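PDB 7D8M: Dye-decolorizing peroxidase from Irpex lacteus, which binds heme b and probably acts as a peroxidase, oxidising dyes and related substrates with hydrogen peroxide. Local coordinates for residues Q134-L139 with V150-S155; F276-L281 with I285-N290; D346-A349 with T355-R358. One frame throughout, in Å; residues are numbered along the deposited sequence.

Contact 1: Q134-L139 with V150-S155; sequences QYRDDL and VYDLDS
Asp152 OD2 accepts from Arg136 NH1 at 2.6 Å, a short salt bridge that is the one link across these two segments. The N-H points at the oxygen with a moderate bend, 146°, and the two flat groups are far from coplanar. OD2 lies in the guanidinium plane, at its edge, whereas NH1 comes in from above the carboxylate plane, so the grip is through one nitrogen and one oxygen instead of a flat two-pronged pairing. The aliphatic part of Arg136 follows the same oxygen: CD passes 3.5 Å from Asp152 OD2. CB of Arg136 points toward the strand; CG anti to the backbone N (chi1 -170°), with bends at chi2 and chi3, then carries NH1 to Asp152 while keeping NE near Asp137. NE donates to Asp137 OD1 at 3.1 Å, and a second, weak bond runs from NH2 to that oxygen. Arg136 is thus held between two carboxylates, which should limit rotation of its head.

The segments belong to helix 129-143 and strand 147-156 of the ferredoxin-like alpha+beta domain of DyP peroxidases, successive elements whose helix packs on one face of a four-stranded antiparallel sheet. Strand 147-156 is an outermost strand of that sheet and carries a classic beta bulge, Val150 and Tyr151 together standing opposite the single residue Phe29 of strand 24-32. On that neighbour, Lys26 bridges Asp152 OD1 and Asp154 OD1, giving Asp152 a positive partner for each of its oxygens, while the Arg136 side chain also rests on Val28.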
ATOM      1  N   GLN A 134       2.685   4.829  24.565  1.00 32.05           N
ATOM      2  CA  GLN A 134       2.344   6.012  25.351  1.00 36.55           C
ATOM      3  C   GLN A 134       1.189   6.773  24.719  1.00 36.03           C
ATOM      4  O   GLN A 134       0.196   7.096  25.389  1.00 34.41           O
ATOM      5  CB  GLN A 134       3.575   6.908  25.453  1.00 36.47           C
ATOM      6  CG  GLN A 134       3.827   7.540  26.806  1.00 47.28           C
ATOM      7  CD  GLN A 134       5.314   7.773  27.028  1.00 51.99           C
ATOM      8  OE1 GLN A 134       5.993   8.372  26.188  1.00 50.63           O
ATOM      9  NE2 GLN A 134       5.830   7.284  28.150  1.00 59.68           N
ATOM     10  N   TYR A 135       1.318   7.094  23.429  1.00 32.51           N
ATOM     11  CA  TYR A 135       0.253   7.802  22.724  1.00 33.20           C
ATOM     12  C   TYR A 135      -1.043   6.999  22.726  1.00 30.08           C
ATOM     13  O   TYR A 135      -2.135   7.567  22.859  1.00 32.05           O
ATOM     14  CB  TYR A 135       0.691   8.113  21.297  1.00 28.34           C
ATOM     15  CG  TYR A 135       1.441   9.416  21.171  1.00 30.26           C
ATOM     16  CD1 TYR A 135       2.690   9.580  21.764  1.00 30.46           C
ATOM     17  CD2 TYR A 135       0.899  10.489  20.470  1.00 28.67           C
ATOM     18  CE1 TYR A 135       3.380  10.776  21.660  1.00 32.74           C
ATOM     19  CE2 TYR A 135       1.585  11.696  20.368  1.00 31.00           C
ATOM     20  CZ  TYR A 135       2.826  11.828  20.959  1.00 29.52           C
ATOM     21  OH  TYR A 135       3.519  13.011  20.855  1.00 31.02           O
ATOM     22  N   ARG A 136      -0.945   5.676  22.576  1.00 31.47           N
ATOM     23  CA  ARG A 136      -2.131   4.832  22.686  1.00 30.67           C
ATOM     24  C   ARG A 136      -2.745   4.938  24.081  1.00 32.42           C
ATOM     25  O   ARG A 136      -3.960   5.111  24.226  1.00 32.52           O
ATOM     26  CB  ARG A 136      -1.771   3.381  22.371  1.00 28.38           C
ATOM     27  CG  ARG A 136      -2.958   2.436  22.223  1.00 28.69           C
ATOM     28  CD  ARG A 136      -3.198   1.532  23.428  1.00 33.08           C
ATOM     29  NE  ARG A 136      -2.008   1.219  24.224  1.00 36.86           N
ATOM     30  CZ  ARG A 136      -1.263   0.127  24.085  1.00 38.81           C
ATOM     31  NH1 ARG A 136      -1.547  -0.767  23.150  1.00 35.77           N
ATOM     32  NH2 ARG A 136      -0.221  -0.061  24.881  1.00 41.42           N
ATOM     33  N   ASP A 137      -1.918   4.799  25.120  1.00 30.62           N
ATOM     34  CA  ASP A 137      -2.425   4.890  26.486  1.00 34.55           C
ATOM     35  C   ASP A 137      -3.092   6.237  26.725  1.00 32.63           C
ATOM     36  O   ASP A 137      -4.143   6.314  27.373  1.00 32.42           O
ATOM     37  CB  ASP A 137      -1.294   4.682  27.498  1.00 35.53           C
ATOM     38  CG  ASP A 137      -0.799   3.243  27.558  1.00 38.18           C
ATOM     39  OD1 ASP A 137      -1.451   2.329  27.010  1.00 34.24           O
ATOM     40  OD2 ASP A 137       0.263   3.026  28.176  1.00 41.07           O
ATOM     41  N   ASP A 138      -2.499   7.309  26.190  1.00 30.43           N
ATOM     42  CA  ASP A 138      -3.076   8.640  26.337  1.00 31.81           C
ATOM     43  C   ASP A 138      -4.441   8.728  25.668  1.00 32.72           C
ATOM     44  O   ASP A 138      -5.377   9.319  26.223  1.00 28.36           O
ATOM     45  CB  ASP A 138      -2.122   9.684  25.752  1.00 30.44           C
ATOM     46  CG  ASP A 138      -2.710  11.078  25.758  1.00 38.02           C
ATOM     47  OD1 ASP A 138      -3.166  11.513  26.838  1.00 39.89           O
ATOM     48  OD2 ASP A 138      -2.710  11.738  24.691  1.00 40.44           O
ATOM     49  N   LEU A 139      -4.573   8.153  24.467  1.00 27.99           N
ATOM     50  CA  LEU A 139      -5.875   8.125  23.815  1.00 28.17           C
ATOM     51  C   LEU A 139      -6.879   7.346  24.658  1.00 27.78           C
ATOM     52  O   LEU A 139      -8.019   7.787  24.841  1.00 27.90           O
ATOM     53  CB  LEU A 139      -5.752   7.527  22.402  1.00 24.57           C
ATOM     54  CG  LEU A 139      -5.032   8.353  21.328  1.00 30.13           C
ATOM     55  CD1 LEU A 139      -4.735   7.522  20.046  1.00 28.85           C
ATOM     56  CD2 LEU A 139      -5.828   9.588  20.974  1.00 28.48           C
ATOM     57  N   VAL A 150     -10.634  -2.142  19.155  1.00 27.26           N
ATOM     58  CA  VAL A 150     -11.001  -3.483  18.720  1.00 30.13           C
ATOM     59  C   VAL A 150      -9.826  -4.238  18.108  1.00 31.08           C
ATOM     60  O   VAL A 150      -9.898  -5.469  17.980  1.00 31.57           O
ATOM     61  CB  VAL A 150     -12.186  -3.433  17.732  1.00 27.36           C
ATOM     62  CG1 VAL A 150     -13.385  -2.713  18.381  1.00 28.82           C
ATOM     63  CG2 VAL A 150     -11.785  -2.717  16.470  1.00 25.61           C
ATOM     64  N   TYR A 151      -8.746  -3.550  17.743  1.00 28.62           N
ATOM     65  CA  TYR A 151      -7.575  -4.211  17.181  1.00 28.07           C
ATOM     66  C   TYR A 151      -6.398  -3.257  17.285  1.00 28.09           C
ATOM     67  O   TYR A 151      -6.518  -2.091  16.901  1.00 25.20           O
ATOM     68  CB  TYR A 151      -7.809  -4.611  15.720  1.00 27.11           C
ATOM     69  CG  TYR A 151      -6.717  -5.499  15.168  1.00 31.10           C
ATOM     70  CD1 TYR A 151      -6.308  -6.636  15.860  1.00 35.57           C
ATOM     71  CD2 TYR A 151      -6.094  -5.204  13.963  1.00 29.80           C
ATOM     72  CE1 TYR A 151      -5.309  -7.458  15.362  1.00 37.78           C
ATOM     73  CE2 TYR A 151      -5.094  -6.017  13.459  1.00 31.85           C
ATOM     74  CZ  TYR A 151      -4.708  -7.142  14.165  1.00 32.74           C
ATOM     75  OH  TYR A 151      -3.712  -7.949  13.678  1.00 34.84           O
ATOM     76  N   ASP A 152      -5.268  -3.751  17.787  1.00 29.55           N
ATOM     77  CA  ASP A 152      -4.101  -2.915  18.080  1.00 31.52           C
ATOM     78  C   ASP A 152      -2.879  -3.598  17.472  1.00 31.15           C
ATOM     79  O   ASP A 152      -2.371  -4.572  18.033  1.00 32.46           O
ATOM     80  CB  ASP A 152      -3.952  -2.723  19.589  1.00 34.09           C
ATOM     81  CG  ASP A 152      -2.955  -1.635  19.957  1.00 36.89           C
ATOM     82  OD1 ASP A 152      -2.036  -1.376  19.166  1.00 33.51           O
ATOM     83  OD2 ASP A 152      -3.083  -1.045  21.059  1.00 35.29           O
ATOM     84  N   LEU A 153      -2.404  -3.093  16.331  1.00 31.46           N
ATOM     85  CA  LEU A 153      -1.354  -3.749  15.553  1.00 27.64           C
ATOM     86  C   LEU A 153      -0.084  -2.903  15.560  1.00 26.56           C
ATOM     87  O   LEU A 153      -0.110  -1.732  15.167  1.00 28.45           O
ATOM     88  CB  LEU A 153      -1.818  -3.997  14.117  1.00 26.52           C
ATOM     89  CG  LEU A 153      -0.717  -4.520  13.199  1.00 25.42           C
ATOM     90  CD1 LEU A 153      -0.306  -5.903  13.655  1.00 26.79           C
ATOM     91  CD2 LEU A 153      -1.167  -4.551  11.739  1.00 27.84           C
ATOM     92  N   ASP A 154       1.022  -3.491  16.016  1.00 26.21           N
ATOM     93  CA  ASP A 154       2.331  -2.853  15.924  1.00 26.29           C
ATOM     94  C   ASP A 154       3.057  -3.321  14.668  1.00 26.22           C
ATOM     95  O   ASP A 154       3.139  -4.523  14.399  1.00 26.33           O
ATOM     96  CB  ASP A 154       3.183  -3.172  17.151  1.00 26.97           C
ATOM     97  CG  ASP A 154       2.624  -2.553  18.421  1.00 30.31           C
ATOM     98  OD1 ASP A 154       2.248  -1.369  18.374  1.00 30.10           O
ATOM     99  OD2 ASP A 154       2.534  -3.252  19.448  1.00 33.39           O
ATOM    100  N   SER A 155       3.589  -2.374  13.915  1.00 24.34           N
ATOM    101  CA  SER A 155       4.425  -2.672  12.768  1.00 25.39           C
ATOM    102  C   SER A 155       5.763  -1.988  13.003  1.00 28.18           C
ATOM    103  O   SER A 155       5.859  -1.027  13.781  1.00 28.00           O
ATOM    104  CB  SER A 155       3.785  -2.190  11.468  1.00 23.41           C
ATOM    105  OG  SER A 155       3.661  -0.778  11.468  1.00 27.04           O
TER

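Contact 2: F276-L281 with I285-N290; sequences FDDPAL and IERNNN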
ATOM      1  N   PHE A 276      21.610  -9.791 -13.531  1.00 34.27           N
ATOM      2  CA  PHE A 276      22.137  -9.924 -12.185  1.00 37.86           C
ATOM      3  C   PHE A 276      21.767  -8.682 -11.393  1.00 36.68           C
ATOM      4  O   PHE A 276      21.488  -7.619 -11.955  1.00 37.44           O
ATOM      5  CB  PHE A 276      23.660 -10.125 -12.189  1.00 37.13           C
ATOM      6  CG  PHE A 276      24.395  -9.168 -13.079  1.00 37.16           C
ATOM      7  CD1 PHE A 276      24.673  -7.880 -12.649  1.00 39.50           C
ATOM      8  CD2 PHE A 276      24.811  -9.556 -14.344  1.00 39.94           C
ATOM      9  CE1 PHE A 276      25.349  -6.999 -13.462  1.00 40.80           C
ATOM     10  CE2 PHE A 276      25.490  -8.679 -15.168  1.00 42.70           C
ATOM     11  CZ  PHE A 276      25.760  -7.398 -14.725  1.00 38.72           C
ATOM     12  N   ASP A 277      21.776  -8.830 -10.077  1.00 35.92           N
ATOM     13  CA  ASP A 277      21.515  -7.695  -9.213  1.00 36.62           C
ATOM     14  C   ASP A 277      22.618  -6.656  -9.347  1.00 41.92           C
ATOM     15  O   ASP A 277      23.788  -6.970  -9.576  1.00 43.80           O
ATOM     16  CB  ASP A 277      21.396  -8.142  -7.762  1.00 37.73           C
ATOM     17  CG  ASP A 277      20.784  -7.077  -6.876  1.00 35.35           C
ATOM     18  OD1 ASP A 277      20.560  -5.948  -7.367  1.00 35.30           O
ATOM     19  OD2 ASP A 277      20.514  -7.375  -5.688  1.00 39.77           O
ATOM     20  N   ASP A 278      22.226  -5.398  -9.209  1.00 39.93           N
ATOM     21  CA  ASP A 278      23.159  -4.281  -9.223  1.00 39.61           C
ATOM     22  C   ASP A 278      22.775  -3.435  -8.021  1.00 36.47           C
ATOM     23  O   ASP A 278      21.939  -2.531  -8.132  1.00 36.87           O
ATOM     24  CB  ASP A 278      23.082  -3.516 -10.541  1.00 41.62           C
ATOM     25  CG  ASP A 278      23.949  -2.275 -10.554  1.00 41.92           C
ATOM     26  OD1 ASP A 278      24.669  -2.022  -9.567  1.00 45.76           O
ATOM     27  OD2 ASP A 278      23.904  -1.546 -11.562  1.00 45.42           O
ATOM     28  N   PRO A 279      23.368  -3.706  -6.852  1.00 38.41           N
ATOM     29  CA  PRO A 279      22.931  -3.024  -5.629  1.00 36.92           C
ATOM     30  C   PRO A 279      23.201  -1.538  -5.631  1.00 41.40           C
ATOM     31  O   PRO A 279      22.509  -0.808  -4.911  1.00 34.63           O
ATOM     32  CB  PRO A 279      23.730  -3.723  -4.519  1.00 39.69           C
ATOM     33  CG  PRO A 279      24.281  -4.967  -5.143  1.00 45.75           C
ATOM     34  CD  PRO A 279      24.440  -4.678  -6.593  1.00 40.33           C
ATOM     35  N   ALA A 280      24.186  -1.059  -6.393  1.00 40.34           N
ATOM     36  CA  ALA A 280      24.370   0.386  -6.482  1.00 38.26           C
ATOM     37  C   ALA A 280      23.214   1.031  -7.237  1.00 39.11           C
ATOM     38  O   ALA A 280      22.725   2.097  -6.849  1.00 36.28           O
ATOM     39  CB  ALA A 280      25.704   0.709  -7.153  1.00 39.40           C
ATOM     40  N   LEU A 281      22.756   0.388  -8.314  1.00 39.05           N
ATOM     41  CA  LEU A 281      21.584   0.883  -9.027  1.00 37.92           C
ATOM     42  C   LEU A 281      20.354   0.854  -8.124  1.00 34.02           C
ATOM     43  O   LEU A 281      19.638   1.852  -8.001  1.00 35.29           O
ATOM     44  CB  LEU A 281      21.363   0.052 -10.298  1.00 36.20           C
ATOM     45  CG  LEU A 281      19.987   0.107 -10.975  1.00 33.50           C
ATOM     46  CD1 LEU A 281      19.707   1.491 -11.496  1.00 32.74           C
ATOM     47  CD2 LEU A 281      19.861  -0.924 -12.101  1.00 37.75           C
ATOM     48  N   ILE A 285      18.460   6.576  -5.564  1.00 38.39           N
ATOM     49  CA  ILE A 285      17.175   7.237  -5.800  1.00 41.01           C
ATOM     50  C   ILE A 285      17.109   7.830  -7.200  1.00 40.78           C
ATOM     51  O   ILE A 285      16.021   7.993  -7.770  1.00 41.33           O
ATOM     52  CB  ILE A 285      16.943   8.330  -4.731  1.00 38.50           C
ATOM     53  CG1 ILE A 285      17.144   7.767  -3.316  1.00 49.67           C
ATOM     54  CG2 ILE A 285      15.565   8.954  -4.874  1.00 41.61           C
ATOM     55  CD1 ILE A 285      16.104   6.751  -2.887  1.00 43.10           C
ATOM     56  N   GLU A 286      18.259   8.191  -7.766  1.00 40.83           N
ATOM     57  CA  GLU A 286      18.266   8.874  -9.049  1.00 41.65           C
ATOM     58  C   GLU A 286      18.218   7.910 -10.219  1.00 41.91           C
ATOM     59  O   GLU A 286      17.922   8.334 -11.340  1.00 47.25           O
ATOM     60  CB  GLU A 286      19.504   9.771  -9.156  1.00 43.52           C
ATOM     61  CG  GLU A 286      19.479  10.973  -8.216  1.00 47.32           C
ATOM     62  CD  GLU A 286      18.390  11.964  -8.581  1.00 48.83           C
ATOM     63  OE1 GLU A 286      18.385  12.441  -9.737  1.00 53.96           O
ATOM     64  OE2 GLU A 286      17.529  12.255  -7.725  1.00 49.12           O
ATOM     65  N   ARG A 287      18.497   6.631  -9.991  1.00 42.40           N
ATOM     66  CA  ARG A 287      18.542   5.645 -11.065  1.00 39.29           C
ATOM     67  C   ARG A 287      17.480   4.558 -10.954  1.00 37.98           C
ATOM     68  O   ARG A 287      17.042   4.039 -11.985  1.00 34.69           O
ATOM     69  CB  ARG A 287      19.921   4.949 -11.114  1.00 38.85           C
ATOM     70  CG  ARG A 287      21.153   5.821 -11.365  1.00 44.42           C
ATOM     71  CD  ARG A 287      22.446   5.099 -10.902  1.00 43.78           C
ATOM     72  NE  ARG A 287      22.849   4.011 -11.796  1.00 50.95           N
ATOM     73  CZ  ARG A 287      23.698   3.034 -11.472  1.00 47.66           C
ATOM     74  NH1 ARG A 287      24.253   2.992 -10.268  1.00 43.82           N
ATOM     75  NH2 ARG A 287      23.999   2.096 -12.365  1.00 49.30           N
ATOM     76  N   ASN A 288      17.056   4.195  -9.739  1.00 34.45           N
ATOM     77  CA  ASN A 288      16.327   2.948  -9.542  1.00 32.82           C
ATOM     78  C   ASN A 288      14.870   3.002 -10.001  1.00 33.83           C
ATOM     79  O   ASN A 288      14.195   1.965  -9.976  1.00 30.68           O
ATOM     80  CB  ASN A 288      16.409   2.521  -8.070  1.00 31.23           C
ATOM     81  CG  ASN A 288      15.690   3.471  -7.135  1.00 30.54           C
ATOM     82  OD1 ASN A 288      15.018   4.406  -7.564  1.00 30.21           O
ATOM     83  ND2 ASN A 288      15.826   3.225  -5.839  1.00 34.74           N
ATOM     84  N   ASN A 289      14.364   4.160 -10.428  1.00 33.38           N
ATOM     85  CA  ASN A 289      13.004   4.236 -10.947  1.00 32.83           C
ATOM     86  C   ASN A 289      12.936   4.761 -12.373  1.00 31.43           C
ATOM     87  O   ASN A 289      11.833   4.999 -12.883  1.00 32.61           O
ATOM     88  CB  ASN A 289      12.119   5.101 -10.039  1.00 29.50           C
ATOM     89  CG  ASN A 289      10.710   4.545  -9.919  1.00 32.84           C
ATOM     90  OD1 ASN A 289      10.481   3.353 -10.167  1.00 32.03           O
ATOM     91  ND2 ASN A 289       9.760   5.395  -9.548  1.00 29.08           N
ATOM     92  N   ASN A 290      14.075   4.931 -13.040  1.00 33.57           N
ATOM     93  CA  ASN A 290      14.114   5.571 -14.355  1.00 34.17           C
ATOM     94  C   ASN A 290      14.004   4.504 -15.445  1.00 35.48           C
ATOM     95  O   ASN A 290      14.982   4.109 -16.085  1.00 32.15           O
ATOM     96  CB  ASN A 290      15.389   6.400 -14.487  1.00 37.52           C
ATOM     97  CG  ASN A 290      15.347   7.361 -15.659  1.00 41.98           C
ATOM     98  OD1 ASN A 290      14.307   7.542 -16.299  1.00 39.41           O
ATOM     99  ND2 ASN A 290      16.481   7.992 -15.940  1.00 41.92           N
TER
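The backbones of 276-281 and 285-290 draw closest at Leu281 and Asn288, whose CA atoms are 5.7 Å apart. The first segment runs as a loop into the start of helix 279-283; the second has no regular helix or strand and folds from Arg287 to Asn290 as a type I beta turn, closed by Asn290 N to Arg287 O. No hydrogen bond joins the two, and the contact is made by Leu281 packing on Arg287, by the guanidinium lying over helix backbone, and by one long charge pair.

Arg287 contributes most from its side. Leu281 CD1 sits 3.5 Å from Arg287 CB, near the root of the arginine, and the chain then bends at chi3 (74°) to bring the guanidinium over the first turn of the helix. One face of that group lies on Leu281, CA standing 3.6 Å above the plane and off-centre over the group, while NH1 passes Ala280 C at 3.8 Å. NH2 reaches Asp278 OD2 at 3.7 Å, a long salt bridge, with the guanidinium and carboxylate planes turned 66° apart.

Asp278 is the N-cap of helix 279-283: its other oxygen, OD1, accepts weakly from the N atoms of Ala280 and Leu281, the latter nearly straight at 167°. Its carboxylate therefore meets both the helix start and the arginine.

The carbonyl O of Leu281 lies 3.3 Å from Asn288 CB. ND2 of Asn288 donates to Gly282 O, just beyond the first segment. The heme pocket is close by: the Asn288 side chain is about 4 Å from those of the heme-binding Ile174 and Arg263, and its backbone O accepts from Arg263 NH1.

Contact 3: D346-A349 with T355-R358; sequences DYEA and TIDR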
ATOM      1  N   ASP A 346      15.636 -19.293  12.792  1.00 29.38           N
ATOM      2  CA  ASP A 346      16.383 -20.429  12.250  1.00 31.19           C
ATOM      3  C   ASP A 346      15.468 -21.627  12.008  1.00 30.40           C
ATOM      4  O   ASP A 346      15.573 -22.289  10.970  1.00 28.98           O
ATOM      5  CB  ASP A 346      17.531 -20.814  13.187  1.00 31.15           C
ATOM      6  CG  ASP A 346      18.632 -19.769  13.223  1.00 34.43           C
ATOM      7  OD1 ASP A 346      18.595 -18.841  12.396  1.00 34.38           O
ATOM      8  OD2 ASP A 346      19.530 -19.864  14.090  1.00 38.68           O
ATOM      9  N   TYR A 347      14.545 -21.902  12.939  1.00 29.23           N
ATOM     10  CA  TYR A 347      13.647 -23.047  12.790  1.00 26.13           C
ATOM     11  C   TYR A 347      12.772 -22.898  11.554  1.00 30.87           C
ATOM     12  O   TYR A 347      12.611 -23.842  10.770  1.00 29.59           O
ATOM     13  CB  TYR A 347      12.768 -23.226  14.042  1.00 30.44           C
ATOM     14  CG  TYR A 347      11.890 -24.462  13.949  1.00 29.77           C
ATOM     15  CD1 TYR A 347      10.651 -24.415  13.321  1.00 29.80           C
ATOM     16  CD2 TYR A 347      12.319 -25.687  14.459  1.00 29.35           C
ATOM     17  CE1 TYR A 347       9.859 -25.553  13.198  1.00 30.72           C
ATOM     18  CE2 TYR A 347      11.527 -26.828  14.351  1.00 27.16           C
ATOM     19  CZ  TYR A 347      10.302 -26.755  13.717  1.00 29.58           C
ATOM     20  OH  TYR A 347       9.513 -27.881  13.594  1.00 31.20           O
ATOM     21  N   GLU A 348      12.179 -21.718  11.375  1.00 27.52           N
ATOM     22  CA  GLU A 348      11.320 -21.492  10.222  1.00 29.30           C
ATOM     23  C   GLU A 348      12.090 -21.676   8.925  1.00 26.85           C
ATOM     24  O   GLU A 348      11.613 -22.334   7.997  1.00 29.58           O
ATOM     25  CB  GLU A 348      10.720 -20.092  10.287  1.00 27.99           C
ATOM     26  CG  GLU A 348       9.743 -19.916  11.429  1.00 26.91           C
ATOM     27  CD  GLU A 348       9.257 -18.491  11.513  1.00 26.23           C
ATOM     28  OE1 GLU A 348      10.094 -17.631  11.858  1.00 29.33           O
ATOM     29  OE2 GLU A 348       8.064 -18.237  11.210  1.00 25.03           O
ATOM     30  N   ALA A 349      13.288 -21.100   8.847  1.00 28.29           N
ATOM     31  CA  ALA A 349      14.090 -21.226   7.638  1.00 27.68           C
ATOM     32  C   ALA A 349      14.458 -22.683   7.382  1.00 31.87           C
ATOM     33  O   ALA A 349      14.251 -23.196   6.279  1.00 29.38           O
ATOM     34  CB  ALA A 349      15.334 -20.348   7.748  1.00 30.67           C
ATOM     35  N   THR A 355       6.093 -20.260  11.299  1.00 25.22           N
ATOM     36  CA  THR A 355       5.480 -20.471  12.610  1.00 28.96           C
ATOM     37  C   THR A 355       5.017 -19.187  13.291  1.00 31.81           C
ATOM     38  O   THR A 355       4.244 -19.267  14.254  1.00 27.19           O
ATOM     39  CB  THR A 355       6.446 -21.209  13.559  1.00 26.65           C
ATOM     40  OG1 THR A 355       7.538 -20.351  13.916  1.00 28.85           O
ATOM     41  CG2 THR A 355       7.010 -22.461  12.886  1.00 29.45           C
ATOM     42  N   ILE A 356       5.445 -18.015  12.822  1.00 26.50           N
ATOM     43  CA  ILE A 356       5.134 -16.741  13.461  1.00 28.71           C
ATOM     44  C   ILE A 356       4.432 -15.847  12.452  1.00 31.71           C
ATOM     45  O   ILE A 356       4.782 -15.841  11.266  1.00 23.92           O
ATOM     46  CB  ILE A 356       6.405 -16.050  13.997  1.00 27.54           C
ATOM     47  CG1 ILE A 356       7.179 -16.983  14.928  1.00 32.82           C
ATOM     48  CG2 ILE A 356       6.057 -14.756  14.724  1.00 31.68           C
ATOM     49  CD1 ILE A 356       8.563 -16.433  15.305  1.00 32.17           C
ATOM     50  N   ASP A 357       3.438 -15.098  12.920  1.00 27.32           N
ATOM     51  CA  ASP A 357       2.744 -14.143  12.067  1.00 25.29           C
ATOM     52  C   ASP A 357       3.663 -12.963  11.773  1.00 27.14           C
ATOM     53  O   ASP A 357       4.241 -12.362  12.683  1.00 26.82           O
ATOM     54  CB  ASP A 357       1.446 -13.684  12.746  1.00 32.52           C
ATOM     55  CG  ASP A 357       0.584 -12.805  11.858  1.00 29.35           C
ATOM     56  OD1 ASP A 357       0.810 -12.785  10.633  1.00 26.87           O
ATOM     57  OD2 ASP A 357      -0.326 -12.117  12.382  1.00 24.34           O
ATOM     58  N   ARG A 358       3.816 -12.650  10.493  1.00 24.47           N
ATOM     59  CA  ARG A 358       4.616 -11.524  10.038  1.00 25.47           C
ATOM     60  C   ARG A 358       4.074 -11.127   8.677  1.00 24.90           C
ATOM     61  O   ARG A 358       3.430 -11.925   7.990  1.00 26.62           O
ATOM     62  CB  ARG A 358       6.117 -11.868   9.946  1.00 21.98           C
ATOM     63  CG  ARG A 358       6.442 -13.007   8.952  1.00 25.16           C
ATOM     64  CD  ARG A 358       7.955 -13.188   8.780  1.00 24.77           C
ATOM     65  NE  ARG A 358       8.600 -13.569  10.036  1.00 22.76           N
ATOM     66  CZ  ARG A 358       8.641 -14.808  10.523  1.00 28.34           C
ATOM     67  NH1 ARG A 358       8.100 -15.815   9.847  1.00 27.38           N
ATOM     68  NH2 ARG A 358       9.232 -15.045  11.692  1.00 25.11           N
TER
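Glu348 CB leaves the helix toward 355-358, and CG, beside the backbone N (chi1 -67°), passes Thr355 OG1 at 3.4 Å. From there the chain runs straight out, placing CD in the plane of the Arg358 guanidinium, at its edge. The two charged groups come head-on from opposite directions and pair by two nitrogens: NH2 to OE1 at 2.7 Å, on the syn lone pair, and NH1 to OE2 at 2.8 Å. Their planes are still 49° apart, and NH1 meets OE2 from above the carboxylate.

This segment of helix 346-351 faces the loop that leads into strand 359-366 of the second four-stranded antiparallel sheet, so the glutamate clasps the loop between helix and strand. OE2 also takes Thr355 N (2.8 Å), on its anti side, and Ile356 N (3.1 Å), well above the plane. Three donors thus grip one oxygen of the buried Glu348, while OE1 also accepts from Thr345 N, the glutamate half of a capping box; so many donors should favour the ionised carboxylate. Arg358 is itself steadied by NE to Pro342 O. On the exposed side, Thr355 CG2 lies obliquely, 4.2 Å from Tyr347 CD1.

None of the three contacts lies deep in the core. Contact 1 is a surface contact between partly exposed residues, whereas contacts 2 and 3 each combine buried and exposed residues. Contacts 1 and 3 each tie a helix to a four-stranded sheet, or to the loop entering it, but to different sheets; their nearest atoms are about 6 Å apart without touching. Contact 2 stands apart, about 20 Å from contact 1 and 19 Å from contact 3 by nearest atoms, and is the one that borders the heme-binding residues. An arginine works in all three: by a single bond across contact 1, lying over backbone in 276-281, and two-pronged on a buried carboxylate in 346-349.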